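Transcriptional regulator, TetR family (Agrobacterium tumefaciens, PDB 3C2B) probably binds regulatory DNA through a helix-turn-helix motif and so probably controls transcription, as an all-helical TetR-family protein of two chains. Local coordinates at residues G81-A86 with T207-S212; P87-H92 with G154-D159; D91-F96 with V199-L204. One frame throughout, in Å; residues are numbered along the deposited sequence.

Interaction 1 (G81-A86 with T207-S212); sequences GDRVSA and TEKVHS
A86 and V210 form the closely packed part of this contact, which joins the loop before helix 86-104, and the first residue of that helix, to 208-214, the last helix of the all-helical TetR-family chain, well apart from the predicted DNA-binding motif. The methyl of A86 points at the other helix, and its CB lies 3.9 Å from V210 CG2. The first torsion of V210 (chi1 81°) puts CG2 anti to the backbone N and sends this branch to A86. The other branch, CG1, lies over the face of the neighbouring imidazole of H211, 3.9 Å above its plane and over its centre. Both A86 and V210 are buried, and Y155 touches each of them.

The solvent side is looser and polar. The extended chain of K209 and the side chain of R83, bent at its third torsion, cross at about a right angle, and R83 NH1 comes within 4.1 Å of K209 NZ. These like charges probably repel one another mildly, but the K209 ammonium has partners of its own: it is hydrogen-bonded to S153 O and makes a cation-pi contact with Y155. Both helix N-termini are capped. T207 is the N-cap of helix 208-214, its OG1 taking a weak bond of 3.5 Å from V210 N while also bonding to G154 O. Across the contact S85 is the N-cap of helix 86-104, and A86 N is hydrogen-bonded to E213.

The direct contact is thus small and apolar, one alanine methyl against one valine branch, while the polar bonding at its margin runs to S153, G154 and E213 and not between the two segments.

Interaction 2 (P87-H92 with G154-D159); sequences PQLADH and GYLRFD
L89 of helix 86-104 packs on Y155 and L156, in the loop that links helices 137-152 and 161-173 of the helical C-terminal region of this TetR-family protein. The loop offers a worked example of a chain that leaves a helix through a Schellman motif and then lays successive side chains on its neighbours. G154, the first residue to leave helical geometry, has the positive phi of the motif (81°) and is joined to the last turn by two bonds running back into it. Y155 follows, with its first torsion (chi1 -59°) placing the ring anti to the carbonyl carbon. Its side chain and that of L89 slide past each other in opposite directions and touch at Y155 CB; the phenol hydroxyl is hydrogen-bonded to E213 of helix 208-214.

L156 comes next and points at the same leucine, meeting it through CG; it also touches F201 and L202 of helix 190-205. Beyond it, the backbone of R157 is hydrogen-bonded to Y205, and F158 packs on I147 and R151 of the region of helix 137-152.

The whole contact is buried and apolar, and it converges on one methyl of the leucine: L89 CD1 stands 3.9 Å from Y155 CB and 4.2 Å from L156 CG.

Interaction 3 (D91-F96 with V199-L204); sequences DHLEVF and VAFLTL
L93 and F201 meet at about a right angle where helix 86-104 packs on helix 190-205, a helix-helix contact inside the all-helical C-terminal domain of a TetR-family regulator. Both residues point toward the opposite helix, and the nearest CA atoms, those of L93 and F201, are 9.3 Å apart. That separation is bridged by side chains alone.

With CG anti to the carbonyl carbon in L93 (chi1 -69°) and anti to the backbone N in F201 (chi1 -176°), the two side chains cross, and the contact is made by one methyl of the leucine. L93 CD1 is 4.0 Å from F201 CD2 and 4.1 Å from F201 CE2, approaching the ring obliquely. The same methyl also meets L202, with L93 CD1 and L202 CD2 4.2 Å apart, so that it sits against two consecutive residues of the partner helix.

Other helices complete this buried cluster. F168 of helix 161-173 touches both L93 and the ring of F201, and L146 of helix 137-152 packs on L93. A different side of helix 190-205 serves the assembly: A200, T203 and L204 pack on L204 of the second subunit, consistent with the helical dimer interfaces of the family.

Along helix 190-205 itself, one carbonyl does double duty. V199 O accepts the helical bond from T203 N at 3.0 Å and a second from T203 OG1 at 2.9 Å, and the two donors reach it from opposite faces of its plane, the hydroxyl 35° out of that plane.

The three contacts adjoin one another: the centre of interaction 2 lies about 5 Å from that of interaction 1 and about 8 Å from that of interaction 3, while the centres of interactions 1 and 3 are about 11 Å apart. Interactions 1 and 2 are stitched by backbone groups, T207 N lying 3.0 Å from Y155 O, and by packing of V84 O at 3.1 Å from Y155 CE2. Interactions 2 and 3 share helix 86-104 and meet through leucines, L156 CD2 lying 3.8 Å from L202 CD2. Along the chain both are nested within the loop closed by interaction 1. None involves residues 37-56, the predicted DNA-binding motif.

Interaction 1 (G81-A86 with T207-S212)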
ATOM      1  N   GLY A  81       5.620  11.436  26.044  1.00 69.41           N
ATOM      2  CA  GLY A  81       5.535  12.262  27.251  1.00 69.11           C
ATOM      3  C   GLY A  81       4.391  13.248  27.172  1.00 68.62           C
ATOM      4  O   GLY A  81       4.099  13.771  26.100  1.00 68.95           O
ATOM      5  N   ASP A  82       3.744  13.494  28.309  1.00 68.04           N
ATOM      6  CA  ASP A  82       2.601  14.406  28.387  1.00 67.02           C
ATOM      7  C   ASP A  82       2.825  15.669  27.551  1.00 65.70           C
ATOM      8  O   ASP A  82       1.977  16.030  26.736  1.00 65.64           O
ATOM      9  CB  ASP A  82       2.293  14.749  29.847  1.00 67.53           C
ATOM     10  CG  ASP A  82       0.801  14.993  30.101  1.00 69.02           C
ATOM     11  OD1 ASP A  82       0.099  14.041  30.531  1.00 68.97           O
ATOM     12  OD2 ASP A  82       0.338  16.143  29.884  1.00 70.60           O
ATOM     13  N   ARG A  83       3.980  16.315  27.724  1.00 63.84           N
ATOM     14  CA  ARG A  83       4.249  17.572  27.022  1.00 61.68           C
ATOM     15  C   ARG A  83       5.642  17.691  26.386  1.00 59.69           C
ATOM     16  O   ARG A  83       6.614  17.099  26.870  1.00 59.55           O
ATOM     17  CB  ARG A  83       3.935  18.758  27.922  1.00 61.76           C
ATOM     18  CG  ARG A  83       2.431  18.994  28.093  1.00 63.11           C
ATOM     19  CD  ARG A  83       2.116  20.416  28.542  1.00 64.71           C
ATOM     20  NE  ARG A  83       2.819  21.388  27.698  1.00 66.14           N
ATOM     21  CZ  ARG A  83       2.404  22.624  27.433  1.00 65.61           C
ATOM     22  NH1 ARG A  83       3.146  23.399  26.654  1.00 65.26           N
ATOM     23  NH2 ARG A  83       1.250  23.083  27.915  1.00 64.41           N
ATOM     24  N   VAL A  84       5.721  18.453  25.294  1.00 56.67           N
ATOM     25  CA  VAL A  84       6.957  18.569  24.511  1.00 54.36           C
ATOM     26  C   VAL A  84       7.214  19.999  24.068  1.00 53.15           C
ATOM     27  O   VAL A  84       6.291  20.800  23.996  1.00 52.47           O
ATOM     28  CB  VAL A  84       6.931  17.662  23.219  1.00 54.08           C
ATOM     29  CG1 VAL A  84       7.082  16.183  23.563  1.00 53.35           C
ATOM     30  CG2 VAL A  84       5.674  17.900  22.432  1.00 53.47           C
ATOM     31  N   SER A  85       8.472  20.307  23.772  1.00 52.28           N
ATOM     32  CA  SER A  85       8.836  21.541  23.083  1.00 52.25           C
ATOM     33  C   SER A  85       8.646  21.296  21.592  1.00 52.01           C
ATOM     34  O   SER A  85       8.512  20.139  21.163  1.00 51.20           O
ATOM     35  CB  SER A  85      10.299  21.865  23.320  1.00 52.53           C
ATOM     36  OG  SER A  85      11.127  20.798  22.855  1.00 53.95           O
ATOM     37  N   ALA A  86       8.661  22.375  20.808  1.00 51.61           N
ATOM     38  CA  ALA A  86       8.521  22.280  19.375  1.00 51.21           C
ATOM     39  C   ALA A  86       9.655  21.472  18.701  1.00 51.37           C
ATOM     40  O   ALA A  86       9.365  20.598  17.880  1.00 51.14           O
ATOM     41  CB  ALA A  86       8.327  23.663  18.735  1.00 50.80           C
ATOM     42  N   THR A 207       0.444  24.774  14.160  1.00 51.45           N
ATOM     43  CA  THR A 207      -0.077  26.069  14.564  1.00 51.76           C
ATOM     44  C   THR A 207       1.031  27.108  14.406  1.00 52.21           C
ATOM     45  O   THR A 207       2.211  26.776  14.308  1.00 52.47           O
ATOM     46  CB  THR A 207      -0.488  26.067  16.051  1.00 51.68           C
ATOM     47  OG1 THR A 207       0.687  25.898  16.844  1.00 52.77           O
ATOM     48  CG2 THR A 207      -1.462  24.947  16.369  1.00 52.25           C
ATOM     49  N   GLU A 208       0.641  28.375  14.398  1.00 52.36           N
ATOM     50  CA  GLU A 208       1.573  29.487  14.421  1.00 52.87           C
ATOM     51  C   GLU A 208       2.689  29.361  15.490  1.00 52.15           C
ATOM     52  O   GLU A 208       3.842  29.704  15.224  1.00 52.52           O
ATOM     53  CB  GLU A 208       0.759  30.762  14.573  1.00 53.39           C
ATOM     54  CG  GLU A 208       1.553  32.017  14.791  1.00 57.75           C
ATOM     55  CD  GLU A 208       0.965  33.205  14.050  1.00 62.71           C
ATOM     56  OE1 GLU A 208      -0.255  33.157  13.683  1.00 64.36           O
ATOM     57  OE2 GLU A 208       1.741  34.169  13.823  1.00 61.43           O
ATOM     58  N   LYS A 209       2.352  28.852  16.673  1.00 51.46           N
ATOM     59  CA  LYS A 209       3.330  28.585  17.752  1.00 50.99           C
ATOM     60  C   LYS A 209       4.455  27.628  17.321  1.00 50.92           C
ATOM     61  O   LYS A 209       5.629  27.923  17.572  1.00 50.73           O
ATOM     62  CB  LYS A 209       2.626  28.005  18.991  1.00 51.32           C
ATOM     63  CG  LYS A 209       3.461  27.980  20.283  1.00 51.20           C
ATOM     64  CD  LYS A 209       2.704  27.311  21.432  1.00 50.56           C
ATOM     65  CE  LYS A 209       3.492  27.364  22.735  1.00 52.76           C
ATOM     66  NZ  LYS A 209       3.180  26.210  23.654  1.00 53.61           N
ATOM     67  N   VAL A 210       4.109  26.491  16.698  1.00 50.03           N
ATOM     68  CA  VAL A 210       5.129  25.521  16.303  1.00 48.65           C
ATOM     69  C   VAL A 210       6.100  26.110  15.274  1.00 48.37           C
ATOM     70  O   VAL A 210       7.293  25.898  15.375  1.00 47.60           O
ATOM     71  CB  VAL A 210       4.536  24.166  15.851  1.00 49.34           C
ATOM     72  CG1 VAL A 210       4.050  24.218  14.391  1.00 48.23           C
ATOM     73  CG2 VAL A 210       5.567  23.050  16.017  1.00 49.12           C
ATOM     74  N   HIS A 211       5.586  26.888  14.321  1.00 48.40           N
ATOM     75  CA  HIS A 211       6.398  27.459  13.247  1.00 48.81           C
ATOM     76  C   HIS A 211       7.299  28.604  13.736  1.00 48.76           C
ATOM     77  O   HIS A 211       8.489  28.667  13.388  1.00 48.30           O
ATOM     78  CB  HIS A 211       5.520  27.903  12.073  1.00 49.24           C
ATOM     79  CG  HIS A 211       4.808  26.765  11.381  1.00 52.06           C
ATOM     80  ND1 HIS A 211       5.464  25.643  10.915  1.00 53.48           N
ATOM     81  CD2 HIS A 211       3.502  26.591  11.071  1.00 53.20           C
ATOM     82  CE1 HIS A 211       4.587  24.815  10.375  1.00 54.63           C
ATOM     83  NE2 HIS A 211       3.390  25.368  10.454  1.00 54.61           N
ATOM     84  N   SER A 212       6.747  29.503  14.549  1.00 48.73           N
ATOM     85  CA  SER A 212       7.558  30.614  15.032  1.00 48.94           C
ATOM     86  C   SER A 212       8.569  30.156  16.107  1.00 48.49           C
ATOM     87  O   SER A 212       9.622  30.763  16.266  1.00 48.58           O
ATOM     88  CB  SER A 212       6.694  31.791  15.479  1.00 49.10           C
ATOM     89  OG  SER A 212       5.922  31.455  16.610  1.00 52.25           O
TER

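Interaction 2 (P87-H92 with G154-D159)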
ATOM      1  N   PRO A  87      10.943  21.749  19.045  1.00 51.70           N
ATOM      2  CA  PRO A  87      12.054  20.899  18.524  1.00 51.03           C
ATOM      3  C   PRO A  87      11.931  19.413  18.907  1.00 50.62           C
ATOM      4  O   PRO A  87      12.225  18.557  18.084  1.00 50.19           O
ATOM      5  CB  PRO A  87      13.309  21.468  19.207  1.00 51.04           C
ATOM      6  CG  PRO A  87      12.909  22.795  19.779  1.00 51.03           C
ATOM      7  CD  PRO A  87      11.430  22.841  19.921  1.00 51.49           C
ATOM      8  N   GLN A  88      11.564  19.119  20.163  1.00 49.93           N
ATOM      9  CA  GLN A  88      11.295  17.748  20.592  1.00 48.98           C
ATOM     10  C   GLN A  88      10.181  17.122  19.744  1.00 47.37           C
ATOM     11  O   GLN A  88      10.272  15.951  19.360  1.00 47.25           O
ATOM     12  CB  GLN A  88      10.798  17.718  22.013  1.00 49.17           C
ATOM     13  CG  GLN A  88      11.745  17.345  23.069  1.00 51.45           C
ATOM     14  CD  GLN A  88      11.073  17.544  24.420  1.00 55.10           C
ATOM     15  OE1 GLN A  88      10.847  18.673  24.841  1.00 55.67           O
ATOM     16  NE2 GLN A  88      10.696  16.446  25.071  1.00 56.83           N
ATOM     17  N   LEU A  89       9.113  17.881  19.517  1.00 45.01           N
ATOM     18  CA  LEU A  89       8.003  17.389  18.723  1.00 44.40           C
ATOM     19  C   LEU A  89       8.482  17.033  17.317  1.00 43.56           C
ATOM     20  O   LEU A  89       8.228  15.928  16.837  1.00 43.82           O
ATOM     21  CB  LEU A  89       6.901  18.433  18.630  1.00 43.74           C
ATOM     22  CG  LEU A  89       5.437  18.022  18.376  1.00 43.38           C
ATOM     23  CD1 LEU A  89       4.727  18.953  17.379  1.00 41.12           C
ATOM     24  CD2 LEU A  89       5.210  16.556  18.067  1.00 40.00           C
ATOM     25  N   ALA A  90       9.190  17.968  16.674  1.00 43.11           N
ATOM     26  CA  ALA A  90       9.657  17.792  15.309  1.00 42.86           C
ATOM     27  C   ALA A  90      10.568  16.570  15.221  1.00 43.03           C
ATOM     28  O   ALA A  90      10.419  15.730  14.338  1.00 41.87           O
ATOM     29  CB  ALA A  90      10.390  19.072  14.808  1.00 43.25           C
ATOM     30  N   ASP A  91      11.500  16.489  16.165  1.00 42.83           N
ATOM     31  CA  ASP A  91      12.452  15.383  16.257  1.00 43.09           C
ATOM     32  C   ASP A  91      11.764  14.061  16.432  1.00 41.84           C
ATOM     33  O   ASP A  91      12.105  13.140  15.729  1.00 41.89           O
ATOM     34  CB  ASP A  91      13.491  15.587  17.403  1.00 42.66           C
ATOM     35  CG  ASP A  91      14.519  16.671  17.079  1.00 44.84           C
ATOM     36  OD1 ASP A  91      14.494  17.227  15.949  1.00 47.55           O
ATOM     37  OD2 ASP A  91      15.350  16.974  17.955  1.00 47.79           O
ATOM     38  N   HIS A  92      10.843  13.967  17.404  1.00 40.75           N
ATOM     39  CA  HIS A  92      10.057  12.743  17.639  1.00 40.18           C
ATOM     40  C   HIS A  92       9.273  12.302  16.403  1.00 39.16           C
ATOM     41  O   HIS A  92       9.128  11.099  16.117  1.00 39.18           O
ATOM     42  CB  HIS A  92       9.064  12.957  18.774  1.00 39.41           C
ATOM     43  CG  HIS A  92       9.685  12.922  20.138  1.00 41.04           C
ATOM     44  ND1 HIS A  92      10.636  11.996  20.496  1.00 41.62           N
ATOM     45  CD2 HIS A  92       9.445  13.660  21.251  1.00 43.35           C
ATOM     46  CE1 HIS A  92      10.970  12.174  21.767  1.00 43.12           C
ATOM     47  NE2 HIS A  92      10.252  13.170  22.252  1.00 42.67           N
ATOM     48  N   GLY A 154       0.058  22.910  22.241  1.00 61.43           N
ATOM     49  CA  GLY A 154      -0.321  24.045  21.423  1.00 60.68           C
ATOM     50  C   GLY A 154       0.330  24.081  20.053  1.00 60.65           C
ATOM     51  O   GLY A 154       0.225  25.103  19.345  1.00 59.58           O
ATOM     52  N   TYR A 155       1.003  22.991  19.663  1.00 59.92           N
ATOM     53  CA  TYR A 155       1.773  22.986  18.387  1.00 60.25           C
ATOM     54  C   TYR A 155       1.029  22.421  17.162  1.00 58.70           C
ATOM     55  O   TYR A 155       1.423  22.686  16.041  1.00 59.66           O
ATOM     56  CB  TYR A 155       3.116  22.257  18.546  1.00 61.14           C
ATOM     57  CG  TYR A 155       4.033  22.849  19.592  1.00 63.29           C
ATOM     58  CD1 TYR A 155       4.453  24.195  19.524  1.00 63.46           C
ATOM     59  CD2 TYR A 155       4.499  22.056  20.652  1.00 63.71           C
ATOM     60  CE1 TYR A 155       5.297  24.726  20.493  1.00 64.84           C
ATOM     61  CE2 TYR A 155       5.347  22.580  21.611  1.00 64.11           C
ATOM     62  CZ  TYR A 155       5.735  23.908  21.536  1.00 64.26           C
ATOM     63  OH  TYR A 155       6.576  24.386  22.509  1.00 63.99           O
ATOM     64  N   LEU A 156      -0.033  21.657  17.395  1.00 57.94           N
ATOM     65  CA  LEU A 156      -0.840  21.033  16.328  1.00 57.72           C
ATOM     66  C   LEU A 156      -2.312  21.353  16.492  1.00 58.26           C
ATOM     67  O   LEU A 156      -2.843  21.328  17.602  1.00 57.05           O
ATOM     68  CB  LEU A 156      -0.704  19.504  16.341  1.00 56.09           C
ATOM     69  CG  LEU A 156       0.681  18.920  16.149  1.00 53.33           C
ATOM     70  CD1 LEU A 156       0.534  17.408  16.237  1.00 50.42           C
ATOM     71  CD2 LEU A 156       1.233  19.372  14.787  1.00 50.31           C
ATOM     72  N   ARG A 157      -2.963  21.622  15.372  1.00 58.86           N
ATOM     73  CA  ARG A 157      -4.376  21.879  15.368  1.00 61.19           C
ATOM     74  C   ARG A 157      -5.015  20.946  14.344  1.00 59.87           C
ATOM     75  O   ARG A 157      -4.499  20.800  13.243  1.00 60.91           O
ATOM     76  CB  ARG A 157      -4.624  23.371  15.036  1.00 61.04           C
ATOM     77  CG  ARG A 157      -5.922  23.666  14.330  1.00 63.56           C
ATOM     78  CD  ARG A 157      -6.037  25.118  13.758  1.00 66.30           C
ATOM     79  NE  ARG A 157      -5.016  25.532  12.768  1.00 75.35           N
ATOM     80  CZ  ARG A 157      -4.704  24.902  11.622  1.00 78.50           C
ATOM     81  NH1 ARG A 157      -5.278  23.746  11.265  1.00 78.87           N
ATOM     82  NH2 ARG A 157      -3.772  25.430  10.828  1.00 79.12           N
ATOM     83  N   PHE A 158      -6.118  20.298  14.708  1.00 58.73           N
ATOM     84  CA  PHE A 158      -6.869  19.460  13.756  1.00 57.88           C
ATOM     85  C   PHE A 158      -8.284  19.234  14.273  1.00 58.15           C
ATOM     86  O   PHE A 158      -8.506  19.230  15.478  1.00 57.16           O
ATOM     87  CB  PHE A 158      -6.179  18.093  13.488  1.00 56.63           C
ATOM     88  CG  PHE A 158      -5.616  17.437  14.739  1.00 53.81           C
ATOM     89  CD1 PHE A 158      -4.274  17.547  15.033  1.00 51.16           C
ATOM     90  CD2 PHE A 158      -6.443  16.786  15.639  1.00 51.18           C
ATOM     91  CE1 PHE A 158      -3.749  17.000  16.196  1.00 52.94           C
ATOM     92  CE2 PHE A 158      -5.937  16.227  16.802  1.00 51.11           C
ATOM     93  CZ  PHE A 158      -4.582  16.333  17.089  1.00 54.46           C
ATOM     94  N   ASP A 159      -9.218  19.031  13.343  1.00 58.41           N
ATOM     95  CA  ASP A 159     -10.594  18.624  13.648  1.00 58.97           C
ATOM     96  C   ASP A 159     -10.681  17.196  14.181  1.00 58.02           C
ATOM     97  O   ASP A 159     -11.485  16.903  15.062  1.00 57.69           O
ATOM     98  CB  ASP A 159     -11.459  18.732  12.396  1.00 59.75           C
ATOM     99  CG  ASP A 159     -11.675  20.175  11.966  1.00 64.22           C
ATOM    100  OD1 ASP A 159     -11.247  20.557  10.845  1.00 68.94           O
ATOM    101  OD2 ASP A 159     -12.266  20.936  12.764  1.00 67.54           O
TER

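Interaction 3 (D91-F96 with V199-L204)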
ATOM      1  N   ASP A  91      11.500  16.489  16.165  1.00 42.83           N
ATOM      2  CA  ASP A  91      12.452  15.383  16.257  1.00 43.09           C
ATOM      3  C   ASP A  91      11.764  14.061  16.432  1.00 41.84           C
ATOM      4  O   ASP A  91      12.105  13.140  15.729  1.00 41.89           O
ATOM      5  CB  ASP A  91      13.491  15.587  17.403  1.00 42.66           C
ATOM      6  CG  ASP A  91      14.519  16.671  17.079  1.00 44.84           C
ATOM      7  OD1 ASP A  91      14.494  17.227  15.949  1.00 47.55           O
ATOM      8  OD2 ASP A  91      15.350  16.974  17.955  1.00 47.79           O
ATOM      9  N   HIS A  92      10.843  13.967  17.404  1.00 40.75           N
ATOM     10  CA  HIS A  92      10.057  12.743  17.639  1.00 40.18           C
ATOM     11  C   HIS A  92       9.273  12.302  16.403  1.00 39.16           C
ATOM     12  O   HIS A  92       9.128  11.099  16.117  1.00 39.18           O
ATOM     13  CB  HIS A  92       9.064  12.957  18.774  1.00 39.41           C
ATOM     14  CG  HIS A  92       9.685  12.922  20.138  1.00 41.04           C
ATOM     15  ND1 HIS A  92      10.636  11.996  20.496  1.00 41.62           N
ATOM     16  CD2 HIS A  92       9.445  13.660  21.251  1.00 43.35           C
ATOM     17  CE1 HIS A  92      10.970  12.174  21.767  1.00 43.12           C
ATOM     18  NE2 HIS A  92      10.252  13.170  22.252  1.00 42.67           N
ATOM     19  N   LEU A  93       8.723  13.265  15.693  1.00 39.11           N
ATOM     20  CA  LEU A  93       7.945  12.930  14.494  1.00 38.27           C
ATOM     21  C   LEU A  93       8.835  12.421  13.385  1.00 39.27           C
ATOM     22  O   LEU A  93       8.444  11.510  12.689  1.00 37.99           O
ATOM     23  CB  LEU A  93       7.126  14.091  14.020  1.00 37.33           C
ATOM     24  CG  LEU A  93       5.936  14.522  14.893  1.00 38.20           C
ATOM     25  CD1 LEU A  93       5.421  15.859  14.374  1.00 37.50           C
ATOM     26  CD2 LEU A  93       4.792  13.462  14.927  1.00 34.33           C
ATOM     27  N   GLU A  94      10.042  12.971  13.221  1.00 40.55           N
ATOM     28  CA  GLU A  94      10.954  12.400  12.237  1.00 42.44           C
ATOM     29  C   GLU A  94      11.382  10.972  12.610  1.00 41.50           C
ATOM     30  O   GLU A  94      11.453  10.109  11.744  1.00 41.96           O
ATOM     31  CB  GLU A  94      12.202  13.267  12.050  1.00 42.30           C
ATOM     32  CG  GLU A  94      11.903  14.630  11.406  1.00 48.14           C
ATOM     33  CD  GLU A  94      13.179  15.403  11.043  1.00 47.87           C
ATOM     34  OE1 GLU A  94      14.182  14.789  10.607  1.00 53.77           O
ATOM     35  OE2 GLU A  94      13.173  16.633  11.195  1.00 54.96           O
ATOM     36  N   VAL A  95      11.727  10.752  13.887  1.00 40.23           N
ATOM     37  CA  VAL A  95      12.156   9.427  14.329  1.00 40.12           C
ATOM     38  C   VAL A  95      11.012   8.416  14.114  1.00 39.65           C
ATOM     39  O   VAL A  95      11.221   7.326  13.595  1.00 37.75           O
ATOM     40  CB  VAL A  95      12.706   9.436  15.782  1.00 39.40           C
ATOM     41  CG1 VAL A  95      12.987   7.998  16.285  1.00 37.71           C
ATOM     42  CG2 VAL A  95      13.974  10.328  15.888  1.00 38.00           C
ATOM     43  N   PHE A  96       9.798   8.832  14.473  1.00 39.54           N
ATOM     44  CA  PHE A  96       8.653   8.024  14.184  1.00 39.17           C
ATOM     45  C   PHE A  96       8.568   7.629  12.670  1.00 38.83           C
ATOM     46  O   PHE A  96       8.458   6.444  12.310  1.00 37.16           O
ATOM     47  CB  PHE A  96       7.360   8.727  14.605  1.00 39.21           C
ATOM     48  CG  PHE A  96       6.174   7.968  14.181  1.00 39.02           C
ATOM     49  CD1 PHE A  96       5.710   6.897  14.970  1.00 37.15           C
ATOM     50  CD2 PHE A  96       5.565   8.235  12.940  1.00 38.71           C
ATOM     51  CE1 PHE A  96       4.629   6.112  14.558  1.00 37.09           C
ATOM     52  CE2 PHE A  96       4.466   7.433  12.502  1.00 38.05           C
ATOM     53  CZ  PHE A  96       4.013   6.359  13.321  1.00 36.42           C
ATOM     54  N   VAL A 199       7.944  17.941   7.508  1.00 40.98           N
ATOM     55  CA  VAL A 199       7.713  19.301   6.954  1.00 41.83           C
ATOM     56  C   VAL A 199       6.268  19.450   6.416  1.00 42.42           C
ATOM     57  O   VAL A 199       5.559  20.407   6.762  1.00 42.66           O
ATOM     58  CB  VAL A 199       8.766  19.709   5.856  1.00 41.74           C
ATOM     59  CG1 VAL A 199       8.454  21.055   5.226  1.00 42.06           C
ATOM     60  CG2 VAL A 199      10.169  19.786   6.465  1.00 41.05           C
ATOM     61  N   ALA A 200       5.829  18.489   5.600  1.00 41.87           N
ATOM     62  CA  ALA A 200       4.461  18.474   5.068  1.00 41.78           C
ATOM     63  C   ALA A 200       3.370  18.384   6.204  1.00 41.85           C
ATOM     64  O   ALA A 200       2.418  19.161   6.233  1.00 41.35           O
ATOM     65  CB  ALA A 200       4.306  17.326   4.029  1.00 39.91           C
ATOM     66  N   PHE A 201       3.516  17.430   7.103  1.00 41.58           N
ATOM     67  CA  PHE A 201       2.610  17.287   8.256  1.00 42.69           C
ATOM     68  C   PHE A 201       2.463  18.577   9.086  1.00 43.33           C
ATOM     69  O   PHE A 201       1.358  18.948   9.496  1.00 44.78           O
ATOM     70  CB  PHE A 201       3.082  16.128   9.142  1.00 43.31           C
ATOM     71  CG  PHE A 201       2.156  15.831  10.306  1.00 44.81           C
ATOM     72  CD1 PHE A 201       0.887  15.315  10.094  1.00 42.97           C
ATOM     73  CD2 PHE A 201       2.538  16.118  11.610  1.00 44.21           C
ATOM     74  CE1 PHE A 201       0.027  15.049  11.190  1.00 45.25           C
ATOM     75  CE2 PHE A 201       1.673  15.871  12.688  1.00 43.65           C
ATOM     76  CZ  PHE A 201       0.424  15.339  12.470  1.00 42.62           C
ATOM     77  N   LEU A 202       3.562  19.294   9.276  1.00 43.49           N
ATOM     78  CA  LEU A 202       3.578  20.522  10.075  1.00 43.82           C
ATOM     79  C   LEU A 202       2.972  21.711   9.327  1.00 44.95           C
ATOM     80  O   LEU A 202       2.365  22.597   9.929  1.00 45.29           O
ATOM     81  CB  LEU A 202       5.004  20.811  10.579  1.00 43.46           C
ATOM     82  CG  LEU A 202       5.518  19.833  11.663  1.00 43.35           C
ATOM     83  CD1 LEU A 202       6.909  20.233  12.195  1.00 39.38           C
ATOM     84  CD2 LEU A 202       4.544  19.699  12.866  1.00 44.09           C
ATOM     85  N   THR A 203       3.135  21.730   8.005  1.00 45.24           N
ATOM     86  CA  THR A 203       2.413  22.660   7.158  1.00 45.51           C
ATOM     87  C   THR A 203       0.902  22.463   7.299  1.00 46.19           C
ATOM     88  O   THR A 203       0.160  23.422   7.434  1.00 46.81           O
ATOM     89  CB  THR A 203       2.850  22.522   5.699  1.00 45.00           C
ATOM     90  OG1 THR A 203       4.257  22.768   5.629  1.00 43.03           O
ATOM     91  CG2 THR A 203       2.120  23.532   4.816  1.00 45.32           C
ATOM     92  N   LEU A 204       0.458  21.219   7.309  1.00 45.93           N
ATOM     93  CA  LEU A 204      -0.977  20.919   7.346  1.00 45.93           C
ATOM     94  C   LEU A 204      -1.593  21.218   8.705  1.00 46.03           C
ATOM     95  O   LEU A 204      -2.621  21.840   8.798  1.00 46.83           O
ATOM     96  CB  LEU A 204      -1.175  19.444   7.002  1.00 44.97           C
ATOM     97  CG  LEU A 204      -1.737  18.942   5.672  1.00 47.66           C
ATOM     98  CD1 LEU A 204      -1.702  19.936   4.535  1.00 46.47           C
ATOM     99  CD2 LEU A 204      -1.169  17.614   5.261  1.00 45.67           C
TER